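Local coordinates for flagellar biosynthesis protein flhF (Bacillus subtilis, PDB 2PX0), which binds GTP as a homodimeric GTPase of the signal-recognition-particle family and is needed for building the bacterial flagellum, at residues 221-226 with 246-251; 119-124 with 271-276; 52-57 with 257-262. All blocks are in the same frame, centred on the assembly; numbering follows the deposited sequence.

Contact 1: 221-226 with 246-251; sequences SATAKY and FTKIDE. With GNP (phosphoaminophosphonic acid-guanylate ester), chain J.
With its OG anti to the backbone N (chi1 169°), S221 places this oxygen beside the K248 chain, 3.6 Å from CD. T247, its partner in a parallel bridge, has OG1 between its own N and carbonyl carbon (chi1 66°). That puts the oxygen 3.5 Å from S221 CB, and it is held there by the carbonyl of A116 in the nucleotide-binding loop. Hydroxyl residues suit this face of the sheet: that of T247 meets A116 O, and that of S221 accepts from T223 N, an ST turn that helps to fix its rotation. A222 N donates to T247 O over 2.9 Å, continuing the parallel pairing just past the S221-T247 bridge. A222 CB then rests 4.0 Å from I249 CG2, an ordinary apolar contact for which alanine's single methyl suffices. From S221 the chain folds into a type I turn ending at A224.

K248 uses its length: its extended chain runs past S221 OG and across one face of the guanine, with CE 3.8 Å from N9. Its amine is modelled within bonding distance of the ribose O4', G115 O and T114 OG1 of the second subunit, though the place of NZ is less sure. D250 OD1 takes the N1 hydrogen of the base over 3.1 Å, and weak bonds from N2 reach both carboxylate oxygens. A short acidic side chain presenting two acceptors to N1 and N2 in this way discriminates for guanine. T247-D250 form the TKxD guanine-specificity motif (G4) of the SRP GTPases, placed at the end of a parallel strand.

Contact 2: 119-124 with 271-276; sequences TTTLAK and FMTNGQ. With MG (magnesium ion), chain I; GNP (phosphoaminophosphonic acid-guanylate ester), chain J.
K124 and G275 make the one hydrogen bond between residues 119-124 and 271-276. The lysine chain, extended beyond CG, leaves the helix and brings NZ to 2.6 Å from G275 O, coming in above the carbonyl plane by 36°. The same amine also bonds D281 O, so a long donor reaches two backbone carbonyls of the loop. An alanine here would probably leave both carbonyls without this donor and the loop around G275 less firmly held against the helix.

Van der Waals packing is lighter. T121 and T273 cross at about a right angle, T121 OG1 lying 3.8 Å from T273 CG2, and T120 CG2 approaches Q276 O; threonine is short enough to pack here and still offers a hydroxyl, which T120 and T273 turn to the nucleotide.

Bonds to the nucleotide come from both segments. G275 N donates to guanine O6 over 3.2 Å, and T273 OG1 also reaches O6, although its position is less certain. At the other end of the nucleotide, T120 grips the alpha-phosphate oxygen O1A twice, by its amide and by OG1 at 2.7 Å, while the amide of T119 donates to O2B.

Metal coordination falls to T119, whose OG1 lies 2.3 Å from magnesium. O2B, O2G and three waters complete six ligands, and D189 bonds the same hydroxyl as a second-shell partner.

Helix 118-132 follows strand 107-112 through the P-loop, and T121 packs on L110 of that strand and on I245 of strand 243-247. Strand 271-272 pairs with 243-247 at the sheet's edge.

Contact 3: 52-57 with 257-262; sequences TGIKES and SVFNIL
Leaving helix 41-51 at T52, the chain of 52-57 passes beside helix 256-263, with G53 CA 5.6 Å from S257 CA and I54 CA 6.2 Å from N260 CA. A side chain on G53 would point toward the helix, so glycine fits the close approach.

N260 carries the polar part. Its OD1 accepts the amide of K55 over 3.1 Å, with an N-H...O angle of 147° and the donor in the carbonyl plane on a lone pair. The K55 chain passes the same oxygen, CG at 3.4 Å. ND2 of N260 faces G53 O at 3.5 Å. Asparagine suits the place because its short side chain carries a carbonyl that can accept from the K55 amide in the loop.

I54 supplies the apolar part. Its chi2 of -57° sets the position of CD1, and this methyl meets F259 obliquely around CG and CD1. The K55 amine goes on to a salt bridge with E264 and a bond to Y226 OH.

F259 also packs on F290 and L294 of helix 287-294, and S257 and N260 touch helix 226-232. The turn between helices 41-51 and 56-71 of the N domain is thereby docked on the GTPase domain.

How the contacts relate
Contacts 1 and 2 lie equally near the centre of the chain, share the nucleotide and use neighbouring strands, 243-247 in contact 1 and 271-272 in contact 2, where F246 O meets T273 N and F246 N meets F271 O. Their chemistry is polar, divided between guanine recognition in both and magnesium and phosphate binding in contact 2. Contact 3 lies farther out, where the N domain joins the GTPase domain, and mixes one hydrogen bond from a backbone amide with apolar packing; it binds no ligand. Y226 links it to contact 1, whereas contacts 2 and 3 do not touch. Contacts 2 and 3 are largely buried, contact 1 only partly, beside the second subunit.

Contact 1: 221-226 with 246-251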
loop_
_atom_site.group_PDB
_atom_site.type_symbol
_atom_site.label_atom_id
_atom_site.label_comp_id
_atom_site.label_asym_id
_atom_site.label_seq_id
_atom_site.Cartn_x
_atom_site.Cartn_y
_atom_site.Cartn_z
ATOM N N SER A 221 3.825 -1.341 5.099
ATOM C CA SER A 221 2.766 -2.280 4.802
ATOM C C SER A 221 3.250 -3.531 4.092
ATOM O O SER A 221 4.080 -3.462 3.189
ATOM C CB SER A 221 1.705 -1.617 3.958
ATOM O OG SER A 221 0.800 -2.593 3.460
ATOM N N ALA A 222 2.708 -4.673 4.515
ATOM C CA ALA A 222 3.036 -5.987 3.968
ATOM C C ALA A 222 2.585 -6.147 2.510
ATOM O O ALA A 222 2.715 -7.218 1.909
ATOM C CB ALA A 222 2.404 -7.074 4.844
ATOM N N THR A 223 2.070 -5.079 1.928
ATOM C CA THR A 223 1.606 -5.158 0.551
ATOM C C THR A 223 2.591 -4.545 -0.452
ATOM O O THR A 223 2.549 -4.854 -1.636
ATOM C CB THR A 223 0.227 -4.488 0.411
ATOM O OG1 THR A 223 -0.654 -5.003 1.415
ATOM C CG2 THR A 223 -0.370 -4.804 -0.927
ATOM N N ALA A 224 3.476 -3.684 0.040
ATOM C CA ALA A 224 4.487 -3.031 -0.780
ATOM C C ALA A 224 5.453 -4.007 -1.448
ATOM O O ALA A 224 5.654 -5.127 -0.995
ATOM C CB ALA A 224 5.271 -2.071 0.059
ATOM N N LYS A 225 6.061 -3.562 -2.533
ATOM C CA LYS A 225 7.004 -4.391 -3.234
ATOM C C LYS A 225 8.293 -4.255 -2.439
ATOM O O LYS A 225 8.516 -3.243 -1.777
ATOM C CB LYS A 225 7.211 -3.882 -4.657
ATOM C CG LYS A 225 5.944 -3.513 -5.395
ATOM C CD LYS A 225 6.205 -3.483 -6.895
ATOM C CE LYS A 225 5.352 -2.466 -7.632
ATOM N NZ LYS A 225 5.839 -1.093 -7.397
ATOM N N TYR A 226 9.131 -5.280 -2.494
ATOM C CA TYR A 226 10.393 -5.258 -1.776
ATOM C C TYR A 226 11.269 -4.097 -2.227
ATOM O O TYR A 226 11.842 -3.375 -1.407
ATOM C CB TYR A 226 11.165 -6.566 -2.009
ATOM C CG TYR A 226 12.636 -6.466 -1.643
ATOM C CD1 TYR A 226 13.039 -6.360 -0.310
ATOM C CD2 TYR A 226 13.616 -6.422 -2.629
ATOM C CE1 TYR A 226 14.380 -6.211 0.030
ATOM C CE2 TYR A 226 14.954 -6.271 -2.300
ATOM C CZ TYR A 226 15.330 -6.168 -0.968
ATOM O OH TYR A 226 16.653 -6.030 -0.630
ATOM N N PHE A 246 4.591 -3.997 10.553
ATOM C CA PHE A 246 4.142 -4.438 9.252
ATOM C C PHE A 246 2.655 -4.645 9.331
ATOM O O PHE A 246 2.168 -5.465 10.097
ATOM C CB PHE A 246 4.856 -5.732 8.848
ATOM C CG PHE A 246 6.266 -5.511 8.374
ATOM C CD1 PHE A 246 6.514 -4.964 7.114
ATOM C CD2 PHE A 246 7.344 -5.774 9.207
ATOM C CE1 PHE A 246 7.807 -4.681 6.703
ATOM C CE2 PHE A 246 8.636 -5.493 8.797
ATOM C CZ PHE A 246 8.867 -4.944 7.546
ATOM N N THR A 247 1.932 -3.883 8.525
ATOM C CA THR A 247 0.492 -3.968 8.528
ATOM C C THR A 247 -0.070 -4.801 7.384
ATOM O O THR A 247 0.643 -5.213 6.475
ATOM C CB THR A 247 -0.110 -2.577 8.432
ATOM O OG1 THR A 247 0.217 -2.028 7.153
ATOM C CG2 THR A 247 0.435 -1.667 9.543
ATOM N N LYS A 248 -1.366 -5.061 7.460
ATOM C CA LYS A 248 -2.082 -5.782 6.430
ATOM C C LYS A 248 -1.543 -7.152 6.026
ATOM O O LYS A 248 -1.687 -7.565 4.864
ATOM C CB LYS A 248 -2.190 -4.874 5.202
ATOM C CG LYS A 248 -2.323 -3.409 5.587
ATOM C CD LYS A 248 -2.709 -2.543 4.418
ATOM C CE LYS A 248 -3.026 -1.138 4.917
ATOM N NZ LYS A 248 -3.557 -0.248 3.857
ATOM N N ILE A 249 -0.960 -7.877 6.979
ATOM C CA ILE A 249 -0.444 -9.205 6.671
ATOM C C ILE A 249 -1.606 -10.090 6.254
ATOM O O ILE A 249 -1.424 -11.096 5.576
ATOM C CB ILE A 249 0.278 -9.846 7.868
ATOM C CG1 ILE A 249 -0.684 -10.006 9.035
ATOM C CG2 ILE A 249 1.486 -8.999 8.270
ATOM C CD1 ILE A 249 -0.040 -10.676 10.252
ATOM N N ASP A 250 -2.807 -9.698 6.652
ATOM C CA ASP A 250 -4.000 -10.441 6.303
ATOM C C ASP A 250 -4.455 -10.007 4.926
ATOM O O ASP A 250 -5.499 -10.448 4.455
ATOM C CB ASP A 250 -5.119 -10.122 7.277
ATOM C CG ASP A 250 -5.661 -8.708 7.090
ATOM O OD1 ASP A 250 -4.883 -7.750 7.276
ATOM O OD2 ASP A 250 -6.861 -8.550 6.755
ATOM N N GLU A 251 -3.688 -9.138 4.279
ATOM C CA GLU A 251 -4.079 -8.630 2.968
ATOM C C GLU A 251 -3.097 -9.003 1.860
ATOM O O GLU A 251 -3.409 -8.864 0.666
ATOM C CB GLU A 251 -4.223 -7.111 3.054
ATOM C CG GLU A 251 -5.065 -6.490 1.969
ATOM C CD GLU A 251 -5.465 -5.071 2.325
ATOM O OE1 GLU A 251 -5.794 -4.825 3.503
ATOM O OE2 GLU A 251 -5.461 -4.200 1.435
HETATM P PG GNP J . -1.999 8.361 6.406
HETATM O O1G GNP J . -2.687 8.766 5.148
HETATM O O2G GNP J . -2.340 9.288 7.592
HETATM O O3G GNP J . -0.529 8.229 6.235
HETATM N N3B GNP J . -2.730 6.874 6.691
HETATM P PB GNP J . -2.338 5.980 8.021
HETATM O O1B GNP J . -0.991 5.450 7.917
HETATM O O2B GNP J . -2.694 6.832 9.202
HETATM O O3A GNP J . -3.425 4.798 7.755
HETATM P PA GNP J . -4.877 4.662 8.281
HETATM O O1A GNP J . -4.893 4.428 9.754
HETATM O O2A GNP J . -5.612 5.851 7.689
HETATM O "O5'" GNP J . -5.359 3.393 7.617
HETATM C "C5'" GNP J . -5.451 3.329 6.193
HETATM C "C4'" GNP J . -6.238 2.146 5.765
HETATM O "O4'" GNP J . -5.648 0.899 5.928
HETATM C "C3'" GNP J . -7.624 2.056 6.471
HETATM O "O3'" GNP J . -8.675 1.833 5.529
HETATM C "C2'" GNP J . -7.461 0.867 7.412
HETATM O "O2'" GNP J . -8.650 0.197 7.701
HETATM C "C1'" GNP J . -6.498 0.030 6.638
HETATM N N9 GNP J . -5.720 -0.837 7.554
HETATM C C8 GNP J . -4.812 -0.359 8.592
HETATM N N7 GNP J . -4.286 -1.373 9.227
HETATM C C5 GNP J . -4.881 -2.556 8.567
HETATM C C6 GNP J . -4.673 -3.970 8.841
HETATM O O6 GNP J . -3.994 -4.478 9.643
HETATM N N1 GNP J . -5.427 -4.761 7.980
HETATM C C2 GNP J . -6.231 -4.139 7.029
HETATM N N2 GNP J . -6.915 -5.119 6.241
HETATM N N3 GNP J . -6.461 -2.919 6.738
HETATM C C4 GNP J . -5.718 -2.159 7.583
#

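Contact 2: 119-124 with 271-276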
loop_
_atom_site.group_PDB
_atom_site.type_symbol
_atom_site.label_atom_id
_atom_site.label_comp_id
_atom_site.label_asym_id
_atom_site.label_seq_id
_atom_site.Cartn_x
_atom_site.Cartn_y
_atom_site.Cartn_z
ATOM N N THR A 119 -2.237 5.501 12.039
ATOM C CA THR A 119 -3.244 5.920 12.989
ATOM C C THR A 119 -4.098 4.782 13.569
ATOM O O THR A 119 -4.324 4.714 14.783
ATOM C CB THR A 119 -4.156 6.963 12.354
ATOM O OG1 THR A 119 -3.353 7.912 11.644
ATOM C CG2 THR A 119 -4.944 7.689 13.430
ATOM N N THR A 120 -4.589 3.900 12.707
ATOM C CA THR A 120 -5.404 2.807 13.192
ATOM C C THR A 120 -4.559 1.977 14.126
ATOM O O THR A 120 -5.068 1.372 15.073
ATOM C CB THR A 120 -5.863 1.903 12.062
ATOM O OG1 THR A 120 -6.480 2.693 11.039
ATOM C CG2 THR A 120 -6.843 0.869 12.596
ATOM N N THR A 121 -3.264 1.952 13.846
ATOM C CA THR A 121 -2.340 1.177 14.639
ATOM C C THR A 121 -2.001 1.897 15.921
ATOM O O THR A 121 -1.954 1.298 16.991
ATOM C CB THR A 121 -1.057 0.885 13.856
ATOM O OG1 THR A 121 -1.393 0.181 12.657
ATOM C CG2 THR A 121 -0.111 0.005 14.678
ATOM N N LEU A 122 -1.751 3.189 15.810
ATOM C CA LEU A 122 -1.432 3.978 16.980
ATOM C C LEU A 122 -2.662 3.827 17.867
ATOM O O LEU A 122 -2.550 3.737 19.087
ATOM C CB LEU A 122 -1.197 5.433 16.569
ATOM C CG LEU A 122 -0.505 6.429 17.504
ATOM C CD1 LEU A 122 -1.539 7.162 18.325
ATOM C CD2 LEU A 122 0.506 5.715 18.386
ATOM N N ALA A 123 -3.826 3.737 17.224
ATOM C CA ALA A 123 -5.108 3.581 17.909
ATOM C C ALA A 123 -5.217 2.228 18.610
ATOM O O ALA A 123 -5.545 2.161 19.796
ATOM C CB ALA A 123 -6.244 3.741 16.918
ATOM N N LYS A 124 -4.956 1.147 17.885
ATOM C CA LYS A 124 -5.019 -0.169 18.498
ATOM C C LYS A 124 -4.058 -0.167 19.683
ATOM O O LYS A 124 -4.414 -0.543 20.799
ATOM C CB LYS A 124 -4.600 -1.247 17.499
ATOM C CG LYS A 124 -5.550 -1.397 16.329
ATOM C CD LYS A 124 -5.106 -2.495 15.374
ATOM C CE LYS A 124 -6.097 -2.624 14.234
ATOM N NZ LYS A 124 -5.563 -3.413 13.104
ATOM N N PHE A 271 5.471 -4.955 16.005
ATOM C CA PHE A 271 4.097 -5.355 15.780
ATOM C C PHE A 271 3.728 -5.709 14.333
ATOM O O PHE A 271 4.442 -5.398 13.376
ATOM C CB PHE A 271 3.195 -4.230 16.279
ATOM C CG PHE A 271 3.355 -3.950 17.734
ATOM C CD1 PHE A 271 2.752 -4.774 18.684
ATOM C CD2 PHE A 271 4.177 -2.917 18.170
ATOM C CE1 PHE A 271 2.975 -4.571 20.041
ATOM C CE2 PHE A 271 4.403 -2.710 19.535
ATOM C CZ PHE A 271 3.804 -3.536 20.462
ATOM N N MET A 272 2.597 -6.385 14.197
ATOM C CA MET A 272 2.059 -6.761 12.907
ATOM C C MET A 272 0.552 -6.639 13.101
ATOM O O MET A 272 0.042 -6.931 14.175
ATOM C CB MET A 272 2.433 -8.199 12.528
ATOM C CG MET A 272 3.909 -8.415 12.161
ATOM S SD MET A 272 4.139 -9.691 10.876
ATOM C CE MET A 272 3.225 -10.993 11.581
ATOM N N THR A 273 -0.158 -6.193 12.071
ATOM C CA THR A 273 -1.599 -6.023 12.161
ATOM C C THR A 273 -2.268 -6.987 11.196
ATOM O O THR A 273 -1.667 -7.352 10.197
ATOM C CB THR A 273 -1.973 -4.585 11.830
ATOM O OG1 THR A 273 -1.509 -4.275 10.523
ATOM C CG2 THR A 273 -1.317 -3.629 12.805
ATOM N N ASN A 274 -3.499 -7.410 11.498
ATOM C CA ASN A 274 -4.200 -8.374 10.636
ATOM C C ASN A 274 -5.656 -8.052 10.325
ATOM O O ASN A 274 -6.432 -8.953 10.022
ATOM C CB ASN A 274 -4.126 -9.785 11.243
ATOM C CG ASN A 274 -4.506 -9.813 12.721
ATOM O OD1 ASN A 274 -3.788 -9.294 13.575
ATOM N ND2 ASN A 274 -5.638 -10.417 13.024
ATOM N N GLY A 275 -6.022 -6.773 10.383
ATOM C CA GLY A 275 -7.389 -6.379 10.089
ATOM C C GLY A 275 -7.687 -4.958 10.519
ATOM O O GLY A 275 -6.787 -4.239 10.941
ATOM N N GLN A 276 -8.953 -4.553 10.452
ATOM C CA GLN A 276 -9.318 -3.188 10.813
ATOM C C GLN A 276 -9.974 -3.050 12.192
ATOM O O GLN A 276 -10.152 -1.930 12.686
ATOM C CB GLN A 276 -10.232 -2.615 9.729
ATOM C CG GLN A 276 -10.129 -3.369 8.431
ATOM C CD GLN A 276 -10.855 -2.699 7.279
ATOM O OE1 GLN A 276 -10.507 -1.595 6.874
ATOM N NE2 GLN A 276 -11.862 -3.372 6.738
HETATM MG MG MG I . -2.985 8.877 9.559
HETATM P PG GNP J . -1.999 8.361 6.406
HETATM O O1G GNP J . -2.687 8.766 5.148
HETATM O O2G GNP J . -2.340 9.288 7.592
HETATM O O3G GNP J . -0.529 8.229 6.235
HETATM N N3B GNP J . -2.730 6.874 6.691
HETATM P PB GNP J . -2.338 5.980 8.021
HETATM O O1B GNP J . -0.991 5.450 7.917
HETATM O O2B GNP J . -2.694 6.832 9.202
HETATM O O3A GNP J . -3.425 4.798 7.755
HETATM P PA GNP J . -4.877 4.662 8.281
HETATM O O1A GNP J . -4.893 4.428 9.754
HETATM O O2A GNP J . -5.612 5.851 7.689
HETATM O "O5'" GNP J . -5.359 3.393 7.617
HETATM C "C5'" GNP J . -5.451 3.329 6.193
HETATM C "C4'" GNP J . -6.238 2.146 5.765
HETATM O "O4'" GNP J . -5.648 0.899 5.928
HETATM C "C3'" GNP J . -7.624 2.056 6.471
HETATM O "O3'" GNP J . -8.675 1.833 5.529
HETATM C "C2'" GNP J . -7.461 0.867 7.412
HETATM O "O2'" GNP J . -8.650 0.197 7.701
HETATM C "C1'" GNP J . -6.498 0.030 6.638
HETATM N N9 GNP J . -5.720 -0.837 7.554
HETATM C C8 GNP J . -4.812 -0.359 8.592
HETATM N N7 GNP J . -4.286 -1.373 9.227
HETATM C C5 GNP J . -4.881 -2.556 8.567
HETATM C C6 GNP J . -4.673 -3.970 8.841
HETATM O O6 GNP J . -3.994 -4.478 9.643
HETATM N N1 GNP J . -5.427 -4.761 7.980
HETATM C C2 GNP J . -6.231 -4.139 7.029
HETATM N N2 GNP J . -6.915 -5.119 6.241
HETATM N N3 GNP J . -6.461 -2.919 6.738
HETATM C C4 GNP J . -5.718 -2.159 7.583
HETATM O O HOH W 1 -4.974 8.713 8.909
HETATM O O HOH W 2 -3.283 10.916 9.934
HETATM O O HOH W 3 -1.022 9.050 10.257
#

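Contact 3: 52-57 with 257-262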
loop_
_atom_site.group_PDB
_atom_site.type_symbol
_atom_site.label_atom_id
_atom_site.label_comp_id
_atom_site.label_asym_id
_atom_site.label_seq_id
_atom_site.Cartn_x
_atom_site.Cartn_y
_atom_site.Cartn_z
ATOM N N THR A 52 7.609 -18.632 -1.425
ATOM C CA THR A 52 7.804 -17.429 -0.616
ATOM C C THR A 52 8.326 -16.305 -1.500
ATOM O O THR A 52 8.904 -16.551 -2.551
ATOM C CB THR A 52 8.823 -17.674 0.485
ATOM O OG1 THR A 52 10.089 -17.978 -0.109
ATOM C CG2 THR A 52 8.391 -18.847 1.342
ATOM N N GLY A 53 8.134 -15.067 -1.078
ATOM C CA GLY A 53 8.603 -13.962 -1.891
ATOM C C GLY A 53 10.108 -13.793 -1.881
ATOM O O GLY A 53 10.636 -12.925 -2.577
ATOM N N ILE A 54 10.792 -14.619 -1.090
ATOM C CA ILE A 54 12.252 -14.585 -0.960
ATOM C C ILE A 54 12.929 -14.278 -2.299
ATOM O O ILE A 54 12.532 -14.810 -3.332
ATOM C CB ILE A 54 12.755 -15.946 -0.427
ATOM C CG1 ILE A 54 12.133 -16.221 0.935
ATOM C CG2 ILE A 54 14.241 -15.949 -0.276
ATOM C CD1 ILE A 54 12.409 -15.142 1.945
ATOM N N LYS A 55 13.933 -13.406 -2.292
ATOM C CA LYS A 55 14.627 -13.089 -3.533
ATOM C C LYS A 55 15.653 -14.160 -3.903
ATOM O O LYS A 55 16.322 -14.734 -3.046
ATOM C CB LYS A 55 15.295 -11.703 -3.466
ATOM C CG LYS A 55 16.412 -11.526 -2.458
ATOM C CD LYS A 55 16.900 -10.079 -2.494
ATOM C CE LYS A 55 17.908 -9.782 -1.376
ATOM N NZ LYS A 55 18.334 -8.342 -1.294
ATOM N N GLU A 56 15.739 -14.415 -5.204
ATOM C CA GLU A 56 16.623 -15.402 -5.797
ATOM C C GLU A 56 17.908 -15.673 -5.031
ATOM O O GLU A 56 18.136 -16.792 -4.549
ATOM C CB GLU A 56 16.950 -14.975 -7.228
ATOM C CG GLU A 56 16.428 -15.928 -8.287
ATOM C CD GLU A 56 15.006 -16.413 -8.010
ATOM O OE1 GLU A 56 14.080 -15.574 -7.857
ATOM O OE2 GLU A 56 14.815 -17.647 -7.950
ATOM N N SER A 57 18.750 -14.653 -4.928
ATOM C CA SER A 57 20.020 -14.805 -4.234
ATOM C C SER A 57 19.905 -15.533 -2.902
ATOM O O SER A 57 20.779 -16.323 -2.553
ATOM C CB SER A 57 20.669 -13.437 -4.022
ATOM O OG SER A 57 19.693 -12.424 -3.833
ATOM N N SER A 257 8.874 -10.498 0.774
ATOM C CA SER A 257 9.351 -9.126 0.781
ATOM C C SER A 257 9.666 -8.623 2.194
ATOM O O SER A 257 10.677 -7.936 2.419
ATOM C CB SER A 257 8.321 -8.216 0.110
ATOM O OG SER A 257 7.024 -8.417 0.631
ATOM N N VAL A 258 8.808 -8.963 3.153
ATOM C CA VAL A 258 9.026 -8.516 4.522
ATOM C C VAL A 258 10.290 -9.192 5.073
ATOM O O VAL A 258 11.023 -8.614 5.875
ATOM C CB VAL A 258 7.786 -8.822 5.411
ATOM C CG1 VAL A 258 7.923 -8.150 6.762
ATOM C CG2 VAL A 258 6.534 -8.328 4.718
ATOM N N PHE A 259 10.548 -10.418 4.636
ATOM C CA PHE A 259 11.752 -11.122 5.061
ATOM C C PHE A 259 12.943 -10.393 4.437
ATOM O O PHE A 259 13.852 -9.926 5.137
ATOM C CB PHE A 259 11.709 -12.571 4.577
ATOM C CG PHE A 259 12.925 -13.365 4.936
ATOM C CD1 PHE A 259 14.046 -13.336 4.126
ATOM C CD2 PHE A 259 12.947 -14.148 6.080
ATOM C CE1 PHE A 259 15.180 -14.079 4.445
ATOM C CE2 PHE A 259 14.072 -14.893 6.407
ATOM C CZ PHE A 259 15.193 -14.860 5.588
ATOM N N ASN A 260 12.918 -10.293 3.112
ATOM C CA ASN A 260 13.963 -9.593 2.376
ATOM C C ASN A 260 14.419 -8.318 3.107
ATOM O O ASN A 260 15.616 -8.061 3.245
ATOM C CB ASN A 260 13.454 -9.203 0.987
ATOM C CG ASN A 260 13.144 -10.400 0.113
ATOM O OD1 ASN A 260 13.981 -11.293 -0.078
ATOM N ND2 ASN A 260 11.938 -10.418 -0.443
ATOM N N ILE A 261 13.453 -7.522 3.565
ATOM C CA ILE A 261 13.740 -6.273 4.256
ATOM C C ILE A 261 14.399 -6.492 5.595
ATOM O O ILE A 261 15.282 -5.724 6.006
ATOM C CB ILE A 261 12.462 -5.441 4.495
ATOM C CG1 ILE A 261 11.994 -4.808 3.191
ATOM C CG2 ILE A 261 12.736 -4.347 5.488
ATOM C CD1 ILE A 261 13.015 -3.906 2.561
ATOM N N LEU A 262 13.955 -7.531 6.286
ATOM C CA LEU A 262 14.496 -7.825 7.595
ATOM C C LEU A 262 15.873 -8.447 7.497
ATOM O O LEU A 262 16.758 -8.101 8.277
ATOM C CB LEU A 262 13.558 -8.752 8.361
ATOM C CG LEU A 262 12.304 -8.115 8.938
ATOM C CD1 LEU A 262 11.335 -9.207 9.414
ATOM C CD2 LEU A 262 12.703 -7.196 10.075
#